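Side-chain contacts in galectin-1 (PDB 1A78), which binds beta-galactosides as a homodimeric lectin, probably recognises a wide array of complex carbohydrates and may regulate apoptosis and cell differentiation: residues Leu44-Arg49 against Val88-Gln93; Ile97-Lys100 against Gln106-Phe109; Val60-Glu65 against Gly70-Glu75. All blocks are in the same frame, centred on the assembly; numbering follows the deposited sequence.

Contact 1: residues Leu44-Arg49 against Val88-Gln93; sequences LHFNAR and VCFEYQ. With YIO (1-thio-beta-D-galactopyranose), chain C; GAL (beta-D-galactopyranose), chain B.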
# COMPACT_ATOMS: atom_id res chain seq x y z
N LEU A 44 1.52 -17.24 0.19
CA LEU A 44 0.62 -17.41 -0.92
C LEU A 44 1.04 -16.63 -2.15
O LEU A 44 1.24 -15.43 -2.06
CB LEU A 44 -0.82 -16.94 -0.57
CG LEU A 44 -1.84 -16.88 -1.75
CD1 LEU A 44 -2.05 -18.27 -2.39
CD2 LEU A 44 -3.18 -16.35 -1.31
N HIS A 45 1.20 -17.33 -3.28
CA HIS A 45 1.47 -16.73 -4.59
C HIS A 45 0.19 -17.09 -5.37
O HIS A 45 -0.07 -18.27 -5.66
CB HIS A 45 2.70 -17.34 -5.29
CG HIS A 45 2.80 -17.00 -6.75
ND1 HIS A 45 3.34 -15.82 -7.23
CD2 HIS A 45 2.45 -17.71 -7.86
CE1 HIS A 45 3.31 -15.81 -8.55
NE2 HIS A 45 2.78 -16.95 -8.96
N PHE A 46 -0.61 -16.06 -5.63
CA PHE A 46 -1.89 -16.16 -6.34
C PHE A 46 -1.66 -15.71 -7.78
O PHE A 46 -1.58 -14.52 -8.05
CB PHE A 46 -2.88 -15.25 -5.62
CG PHE A 46 -4.19 -15.13 -6.29
CD1 PHE A 46 -4.40 -14.17 -7.27
CD2 PHE A 46 -5.22 -15.99 -5.95
CE1 PHE A 46 -5.61 -14.08 -7.92
CE2 PHE A 46 -6.45 -15.90 -6.59
CZ PHE A 46 -6.65 -14.95 -7.58
N ASN A 47 -1.60 -16.64 -8.72
CA ASN A 47 -1.32 -16.30 -10.10
C ASN A 47 -2.48 -16.61 -11.07
O ASN A 47 -2.79 -17.78 -11.31
CB ASN A 47 -0.04 -17.05 -10.49
CG ASN A 47 0.51 -16.67 -11.86
OD1 ASN A 47 1.40 -17.34 -12.35
ND2 ASN A 47 0.02 -15.58 -12.46
N ALA A 48 -3.12 -15.57 -11.60
CA ALA A 48 -4.22 -15.74 -12.55
C ALA A 48 -3.62 -15.75 -13.95
O ALA A 48 -3.18 -14.71 -14.45
CB ALA A 48 -5.25 -14.62 -12.42
N ARG A 49 -3.61 -16.92 -14.58
CA ARG A 49 -3.04 -17.11 -15.91
C ARG A 49 -4.01 -17.06 -17.08
O ARG A 49 -4.76 -17.99 -17.30
CB ARG A 49 -2.27 -18.43 -15.94
CG ARG A 49 -1.14 -18.48 -14.91
CD ARG A 49 -0.35 -19.78 -14.95
NE ARG A 49 0.79 -19.73 -14.04
CZ ARG A 49 1.67 -20.72 -13.85
NH1 ARG A 49 1.56 -21.87 -14.52
NH2 ARG A 49 2.64 -20.58 -12.96
N VAL A 88 -9.73 -8.42 -5.42
CA VAL A 88 -9.60 -9.70 -4.73
C VAL A 88 -9.39 -9.42 -3.24
O VAL A 88 -8.75 -8.42 -2.88
CB VAL A 88 -8.35 -10.54 -5.26
CG1 VAL A 88 -8.44 -12.00 -4.79
CG2 VAL A 88 -8.25 -10.48 -6.78
N CYS A 89 -9.87 -10.30 -2.38
CA CYS A 89 -9.71 -10.16 -0.94
C CYS A 89 -9.14 -11.45 -0.39
O CYS A 89 -9.45 -12.53 -0.88
CB CYS A 89 -11.03 -9.85 -0.29
SG CYS A 89 -11.96 -8.68 -1.25
N PHE A 90 -8.26 -11.31 0.59
CA PHE A 90 -7.60 -12.42 1.22
C PHE A 90 -7.80 -12.27 2.70
O PHE A 90 -7.43 -11.26 3.29
CB PHE A 90 -6.08 -12.39 0.94
CG PHE A 90 -5.74 -12.21 -0.48
CD1 PHE A 90 -5.66 -10.94 -1.03
CD2 PHE A 90 -5.54 -13.32 -1.30
CE1 PHE A 90 -5.39 -10.77 -2.39
CE2 PHE A 90 -5.26 -13.17 -2.66
CZ PHE A 90 -5.19 -11.90 -3.21
N GLU A 91 -8.32 -13.32 3.31
CA GLU A 91 -8.59 -13.34 4.72
C GLU A 91 -7.61 -14.34 5.27
O GLU A 91 -7.50 -15.45 4.76
CB GLU A 91 -10.02 -13.79 4.94
CG GLU A 91 -10.51 -13.71 6.36
CD GLU A 91 -11.82 -14.45 6.52
OE1 GLU A 91 -12.79 -14.17 5.77
OE2 GLU A 91 -11.86 -15.36 7.37
N TYR A 92 -6.91 -13.96 6.34
CA TYR A 92 -5.91 -14.81 6.95
C TYR A 92 -6.42 -15.44 8.22
O TYR A 92 -6.91 -14.76 9.11
CB TYR A 92 -4.65 -13.99 7.22
CG TYR A 92 -3.53 -14.71 7.94
CD1 TYR A 92 -3.27 -16.07 7.73
CD2 TYR A 92 -2.69 -14.01 8.81
CE1 TYR A 92 -2.21 -16.70 8.37
CE2 TYR A 92 -1.62 -14.65 9.45
CZ TYR A 92 -1.38 -15.98 9.22
OH TYR A 92 -0.31 -16.59 9.84
N GLN A 93 -6.36 -16.76 8.26
CA GLN A 93 -6.75 -17.55 9.42
C GLN A 93 -5.47 -18.38 9.67
O GLN A 93 -4.69 -18.62 8.75
CB GLN A 93 -7.95 -18.42 9.07
CG GLN A 93 -9.22 -17.62 8.69
CD GLN A 93 -9.89 -16.93 9.90
OE1 GLN A 93 -9.77 -17.40 11.03
NE2 GLN A 93 -10.57 -15.82 9.66
C1 YIO C . 6.10 -21.17 -12.10
C2 YIO C . 6.05 -19.68 -12.38
C3 YIO C . 6.11 -18.91 -11.08
C4 YIO C . 4.92 -19.32 -10.24
C5 YIO C . 4.95 -20.83 -10.03
C6 YIO C . 3.73 -21.33 -9.30
O2 YIO C . 7.15 -19.32 -13.19
O3 YIO C . 6.03 -17.52 -11.35
O4 YIO C . 3.73 -18.92 -10.91
O5 YIO C . 5.01 -21.54 -11.27
O6 YIO C . 3.99 -22.62 -8.77
S1 YIO C . 5.74 -21.94 -13.70
C1 GAL B . 5.80 -23.69 -13.17
C2 GAL B . 4.58 -24.44 -13.72
C3 GAL B . 4.55 -25.88 -13.20
C4 GAL B . 5.89 -26.57 -13.51
C5 GAL B . 7.01 -25.76 -12.92
C6 GAL B . 8.34 -26.39 -13.25
O2 GAL B . 3.37 -23.79 -13.35
O3 GAL B . 3.48 -26.59 -13.81
O4 GAL B . 6.08 -26.65 -14.92
O5 GAL B . 7.00 -24.42 -13.49
O6 GAL B . 9.40 -25.50 -13.01

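Contact 2: residues Ile97-Lys100 against Gln106-Phe109; sequences IIIK and QFSF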
# COMPACT_ATOMS: atom_id res chain seq x y z
N ILE A 97 -5.87 -19.54 4.14
CA ILE A 97 -6.12 -18.19 3.68
C ILE A 97 -7.31 -18.33 2.78
O ILE A 97 -7.34 -19.21 1.93
CB ILE A 97 -4.93 -17.62 2.89
CG1 ILE A 97 -3.75 -17.40 3.85
CG2 ILE A 97 -5.34 -16.33 2.17
CD1 ILE A 97 -2.42 -17.00 3.21
N ILE A 98 -8.35 -17.53 3.02
CA ILE A 98 -9.54 -17.59 2.20
C ILE A 98 -9.46 -16.48 1.15
O ILE A 98 -9.18 -15.33 1.49
CB ILE A 98 -10.79 -17.44 3.09
CG1 ILE A 98 -10.88 -18.65 4.02
CG2 ILE A 98 -12.06 -17.28 2.24
CD1 ILE A 98 -11.49 -18.38 5.40
N ILE A 99 -9.63 -16.85 -0.12
CA ILE A 99 -9.59 -15.90 -1.23
C ILE A 99 -11.03 -15.71 -1.76
O ILE A 99 -11.71 -16.69 -2.06
CB ILE A 99 -8.68 -16.41 -2.39
CG1 ILE A 99 -7.25 -16.71 -1.90
CG2 ILE A 99 -8.62 -15.37 -3.50
CD1 ILE A 99 -7.00 -18.10 -1.39
N LYS A 100 -11.48 -14.46 -1.88
CA LYS A 100 -12.83 -14.18 -2.36
C LYS A 100 -12.78 -13.20 -3.50
O LYS A 100 -11.98 -12.26 -3.50
CB LYS A 100 -13.72 -13.65 -1.23
CG LYS A 100 -13.19 -13.93 0.17
CD LYS A 100 -14.29 -13.99 1.22
CE LYS A 100 -13.71 -14.10 2.66
NZ LYS A 100 -14.77 -14.23 3.74
N GLN A 106 -15.25 -18.00 -4.05
CA GLN A 106 -14.30 -18.11 -2.97
C GLN A 106 -13.67 -19.51 -2.88
O GLN A 106 -14.26 -20.50 -3.29
CB GLN A 106 -15.06 -17.78 -1.68
CG GLN A 106 -14.35 -18.05 -0.38
CD GLN A 106 -15.28 -17.91 0.81
OE1 GLN A 106 -15.82 -16.83 1.08
NE2 GLN A 106 -15.49 -19.01 1.54
N PHE A 107 -12.42 -19.57 -2.41
CA PHE A 107 -11.74 -20.84 -2.19
C PHE A 107 -10.63 -20.61 -1.19
O PHE A 107 -10.33 -19.47 -0.86
CB PHE A 107 -11.23 -21.45 -3.51
CG PHE A 107 -10.10 -20.70 -4.14
CD1 PHE A 107 -8.77 -20.98 -3.81
CD2 PHE A 107 -10.35 -19.76 -5.13
CE1 PHE A 107 -7.73 -20.34 -4.45
CE2 PHE A 107 -9.31 -19.10 -5.78
CZ PHE A 107 -8.00 -19.39 -5.45
N SER A 108 -10.05 -21.65 -0.64
CA SER A 108 -8.99 -21.42 0.31
C SER A 108 -7.69 -22.10 -0.13
O SER A 108 -7.71 -22.88 -1.09
CB SER A 108 -9.41 -21.88 1.70
OG SER A 108 -9.40 -23.29 1.81
N PHE A 109 -6.58 -21.71 0.51
CA PHE A 109 -5.24 -22.26 0.28
C PHE A 109 -4.70 -22.54 1.67
O PHE A 109 -4.98 -21.79 2.59
CB PHE A 109 -4.35 -21.26 -0.43
CG PHE A 109 -2.99 -21.81 -0.81
CD1 PHE A 109 -2.85 -22.69 -1.89
CD2 PHE A 109 -1.84 -21.45 -0.09
CE1 PHE A 109 -1.61 -23.20 -2.25
CE2 PHE A 109 -0.58 -21.95 -0.44
CZ PHE A 109 -0.46 -22.82 -1.51

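Contact 3: residues Val60-Glu65 against Gly70-Glu75; sequences VCNSKE and GSEQRE. With YIO (1-thio-beta-D-galactopyranose), chain C; GAL (beta-D-galactopyranose), chain B.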
# COMPACT_ATOMS: atom_id res chain seq x y z
N VAL A 60 -3.37 -20.40 -10.57
CA VAL A 60 -2.40 -21.28 -9.93
C VAL A 60 -2.00 -20.66 -8.59
O VAL A 60 -1.76 -19.47 -8.53
CB VAL A 60 -1.16 -21.47 -10.83
CG1 VAL A 60 -0.17 -22.40 -10.17
CG2 VAL A 60 -1.58 -22.04 -12.17
N CYS A 61 -2.01 -21.42 -7.50
CA CYS A 61 -1.62 -20.89 -6.21
C CYS A 61 -0.48 -21.73 -5.70
O CYS A 61 -0.46 -22.94 -5.92
CB CYS A 61 -2.77 -20.94 -5.19
SG CYS A 61 -4.09 -19.77 -5.50
N ASN A 62 0.47 -21.11 -5.02
CA ASN A 62 1.59 -21.88 -4.47
C ASN A 62 2.23 -21.12 -3.33
O ASN A 62 1.84 -19.98 -3.05
CB ASN A 62 2.64 -22.15 -5.56
CG ASN A 62 3.44 -23.39 -5.30
OD1 ASN A 62 3.40 -23.97 -4.21
ND2 ASN A 62 4.20 -23.82 -6.29
N SER A 63 3.12 -21.78 -2.60
CA SER A 63 3.84 -21.16 -1.51
C SER A 63 5.29 -21.20 -1.97
O SER A 63 5.63 -21.96 -2.89
CB SER A 63 3.69 -21.95 -0.22
OG SER A 63 4.26 -23.23 -0.37
N LYS A 64 6.14 -20.39 -1.36
CA LYS A 64 7.53 -20.33 -1.71
C LYS A 64 8.32 -20.08 -0.45
O LYS A 64 7.97 -19.21 0.36
CB LYS A 64 7.78 -19.20 -2.71
CG LYS A 64 9.21 -19.23 -3.24
CD LYS A 64 9.49 -18.29 -4.38
CE LYS A 64 9.50 -16.86 -3.93
NZ LYS A 64 9.78 -16.00 -5.11
N GLU A 65 9.35 -20.88 -0.23
CA GLU A 65 10.21 -20.73 0.92
C GLU A 65 11.66 -20.77 0.45
O GLU A 65 12.12 -21.78 -0.09
CB GLU A 65 9.97 -21.82 1.96
CG GLU A 65 10.94 -21.73 3.12
CD GLU A 65 10.54 -22.54 4.34
OE1 GLU A 65 10.53 -23.79 4.25
OE2 GLU A 65 10.25 -21.91 5.39
N GLY A 70 6.58 -24.56 -3.79
CA GLY A 70 6.01 -25.76 -3.17
C GLY A 70 5.02 -26.45 -4.11
O GLY A 70 5.10 -26.28 -5.32
N SER A 71 4.04 -27.15 -3.57
CA SER A 71 3.07 -27.83 -4.44
C SER A 71 2.00 -26.90 -4.96
O SER A 71 1.24 -26.32 -4.18
CB SER A 71 2.38 -28.97 -3.70
OG SER A 71 3.33 -29.72 -2.96
N GLU A 72 1.88 -26.82 -6.27
CA GLU A 72 0.87 -25.95 -6.87
C GLU A 72 -0.52 -26.50 -6.58
O GLU A 72 -0.69 -27.71 -6.36
CB GLU A 72 1.05 -25.85 -8.39
CG GLU A 72 2.36 -25.25 -8.87
CD GLU A 72 2.32 -24.86 -10.35
OE1 GLU A 72 1.45 -25.37 -11.06
OE2 GLU A 72 3.13 -24.03 -10.81
N GLN A 73 -1.49 -25.60 -6.52
CA GLN A 73 -2.89 -25.92 -6.31
C GLN A 73 -3.55 -25.13 -7.41
O GLN A 73 -3.51 -23.90 -7.40
CB GLN A 73 -3.40 -25.44 -4.95
CG GLN A 73 -4.94 -25.45 -4.86
CD GLN A 73 -5.48 -25.10 -3.47
OE1 GLN A 73 -5.04 -25.65 -2.47
NE2 GLN A 73 -6.44 -24.18 -3.42
N ARG A 74 -4.07 -25.81 -8.42
CA ARG A 74 -4.72 -25.11 -9.52
C ARG A 74 -6.21 -24.97 -9.24
O ARG A 74 -6.74 -25.69 -8.40
CB ARG A 74 -4.50 -25.85 -10.84
CG ARG A 74 -3.10 -25.70 -11.39
CD ARG A 74 -3.07 -25.92 -12.90
NE ARG A 74 -1.82 -25.46 -13.51
CZ ARG A 74 -0.61 -25.84 -13.12
NH1 ARG A 74 -0.47 -26.70 -12.12
NH2 ARG A 74 0.47 -25.29 -13.66
N GLU A 75 -6.87 -24.04 -9.92
CA GLU A 75 -8.30 -23.81 -9.75
C GLU A 75 -8.85 -23.42 -11.09
O GLU A 75 -8.18 -22.74 -11.87
CB GLU A 75 -8.59 -22.72 -8.72
CG GLU A 75 -9.56 -23.16 -7.65
CD GLU A 75 -8.88 -23.91 -6.52
OE1 GLU A 75 -7.70 -23.64 -6.26
OE2 GLU A 75 -9.52 -24.77 -5.87
C1 YIO C . 6.10 -21.17 -12.10
C2 YIO C . 6.05 -19.68 -12.38
C3 YIO C . 6.11 -18.91 -11.08
C4 YIO C . 4.92 -19.32 -10.24
C5 YIO C . 4.95 -20.83 -10.03
C6 YIO C . 3.73 -21.33 -9.30
O2 YIO C . 7.15 -19.32 -13.19
O3 YIO C . 6.03 -17.52 -11.35
O4 YIO C . 3.73 -18.92 -10.91
O5 YIO C . 5.01 -21.54 -11.27
O6 YIO C . 3.99 -22.62 -8.77
S1 YIO C . 5.74 -21.94 -13.70
C1 GAL B . 5.80 -23.69 -13.17
C2 GAL B . 4.58 -24.44 -13.72
C3 GAL B . 4.55 -25.88 -13.20
C4 GAL B . 5.89 -26.57 -13.51
C5 GAL B . 7.01 -25.76 -12.92
C6 GAL B . 8.34 -26.39 -13.25
O2 GAL B . 3.37 -23.79 -13.35
O3 GAL B . 3.48 -26.59 -13.81
O4 GAL B . 6.08 -26.65 -14.92
O5 GAL B . 7.00 -24.42 -13.49
O6 GAL B . 9.40 -25.50 -13.01

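Contact 1: residues Leu44-Arg49 against Val88-Gln93
A chi1 of 174° swings CG of Phe46 away from the backbone N and sends the ring across to Phe90, whose CG lies beside the backbone N instead (chi1 -50°), and the two rings meet edge to face. The edge of Phe90, led by CE2, is directed at the face of Phe46, with centroids 5.9 Å apart and planes at 81°. Leu44 comes from the same strand as Phe46: its CD2 methyl lies 3.8 Å from CD2 of Phe90, the leucine side chain running roughly perpendicular to the phenylalanine. At the far rim of the Phe46 ring, CZ touches CG1 of Val88 more loosely, at 4.4 Å. Every residue that touches here is buried and apolar. This is the core of the galectin beta-sandwich, where strands 41-49 and 85-92, members of different sheets, pass with axes 11.4 Å apart and are joined by side chains alone. Ile99 and Phe101 of the second sheet and Phe80 also pack on Phe46, while Val33 and Leu35 border Phe90. The alternation of strand 44-49 turns His45, Asn47 and Arg49 to the other side, where they bind the disaccharide. Arg49 NH2 donates to O4 of the 1-thiogalactose at 2.9 Å, and NH1 donates to O2 of the second galactose, also at 2.9 Å. His45 NE2 adds a weak, bent bond to the same O4. Asn47 OD1 receives Arg49 NE at 3.0 Å; the acceptor lies in the guanidinium plane, although the donor stands well above the carbonyl plane of the amide. Asp55 forms a salt bridge to Arg49 NH1.

Contact 2: residues Ile97-Lys100 against Gln106-Phe109
Strands 97-100 and 106-109 run antiparallel with axes 4.6 Å apart, Ile97-Phe109 and Ile99-Phe107 being hydrogen-bonded pairs and Ile98-Ser108 and Lys100-Gln106 non-hydrogen-bonded ones. The shortest of the four backbone bonds, Ile99 N to Phe107 O at 2.8 Å, is nearly straight. Phe107 has its CG between the backbone N and the carbonyl carbon (chi1 69°), which folds the ring back over its neighbour: Ile99 CB lies over one face, toward the rim, and Ile99 CD1 is 3.9 Å from Phe107 CE1. The same methyl reaches Phe109 CB at 4.2 Å, so one isoleucine tip touches two aromatic residues. On the opposite face, Ile98 CG2 packs against Gln106 CG at 3.6 Å. Lys100 and Gln106 lie side by side there, with Lys100 CD 3.2 Å from Gln106 OE1, while the lysine ammonium pairs with Glu91 of the adjacent strand. Phe46 and Leu44 of the other sheet pack against the face carrying Ile97, Ile99, Phe107 and Phe109. The arrangement is a beta hairpin at the edge of the five-stranded sheet of the galectin sandwich, with apolar side chains turned to the core and a more polar outer face.

Contact 3: residues Val60-Glu65 against Gly70-Glu75
The hairpin of strands 58-65 and 68-75 forms one wall of the beta-galactoside site; Asn62, Glu72 and Arg74 make its polar contacts with the sugar, and Trp69 of the same hairpin also lines the pocket. Asn62 ND2 donates to O6 of the 1-thiogalactose at 2.8 Å in a nearly straight bond, and it also donates to Gly70 O at 2.8 Å. The glycine oxygen lies in the amide plane of Asn62, but the donor stands above the carbonyl plane of Gly70. At the other branch of the amide, OD1 accepts Ser63 N, so the group is held from both ends. Glu72 CG lies beside its backbone N, anti to the carbonyl carbon (chi1 -62°), and the chain is extended beyond it, carrying the carboxylate up to the disaccharide. There OE2 accepts from two hydroxyls, O6 of the 1-thiogalactose and O2 of the second galactose, each at 2.6 Å. OE1 forms a salt bridge to Arg74 NH1 at 2.6 Å and also approaches Val60 CG1. Val60 CG2 lies over one face of the Arg74 guanidinium, 3.7 Å from NE, the two side chains running alongside each other. Arg74 NH2 donates to O3 of the second galactose through a longer bond of 3.3 Å, and Asp55 forms a further salt bridge to it. Backbone bonds pair Cys61 with Gln73, and Gly70 N donates to Ser63 O where the second strand is interrupted. Gln73 instead faces the sandwich interior, its amide nitrogen donating to Ser108 O. With one oxygen of Glu72 accepting hydroxyls from both sugar rings and the other paired to arginine, the carboxylate is probably kept ionised and fixed in rotation, and so couples recognition of the two galactose units.

How the contacts relate
Contacts 1 and 3 share the six-stranded sheet and the disaccharide: strands 41-49 and 58-65 are neighbours, probably hydrogen-bonded through His45 N to Asn62 O at 2.7 Å and Asn47 O to Val60 N at 2.8 Å, and both supply one sugar site. Contact 2 belongs to the other sheet. It meets contact 1 at strand 85-92, where Val88 CG1 packs on Ile99 CG2 at 3.6 Å, and contact 3 across the sandwich, where Phe109 CZ packs 3.7 Å from Asn62 C. The centres of contacts 1 and 2 are about 7 Å apart, those of 2 and 3 about 13 Å. The side chain of Phe109 is about 9 Å from the 1-thiogalactose at the nearest atoms.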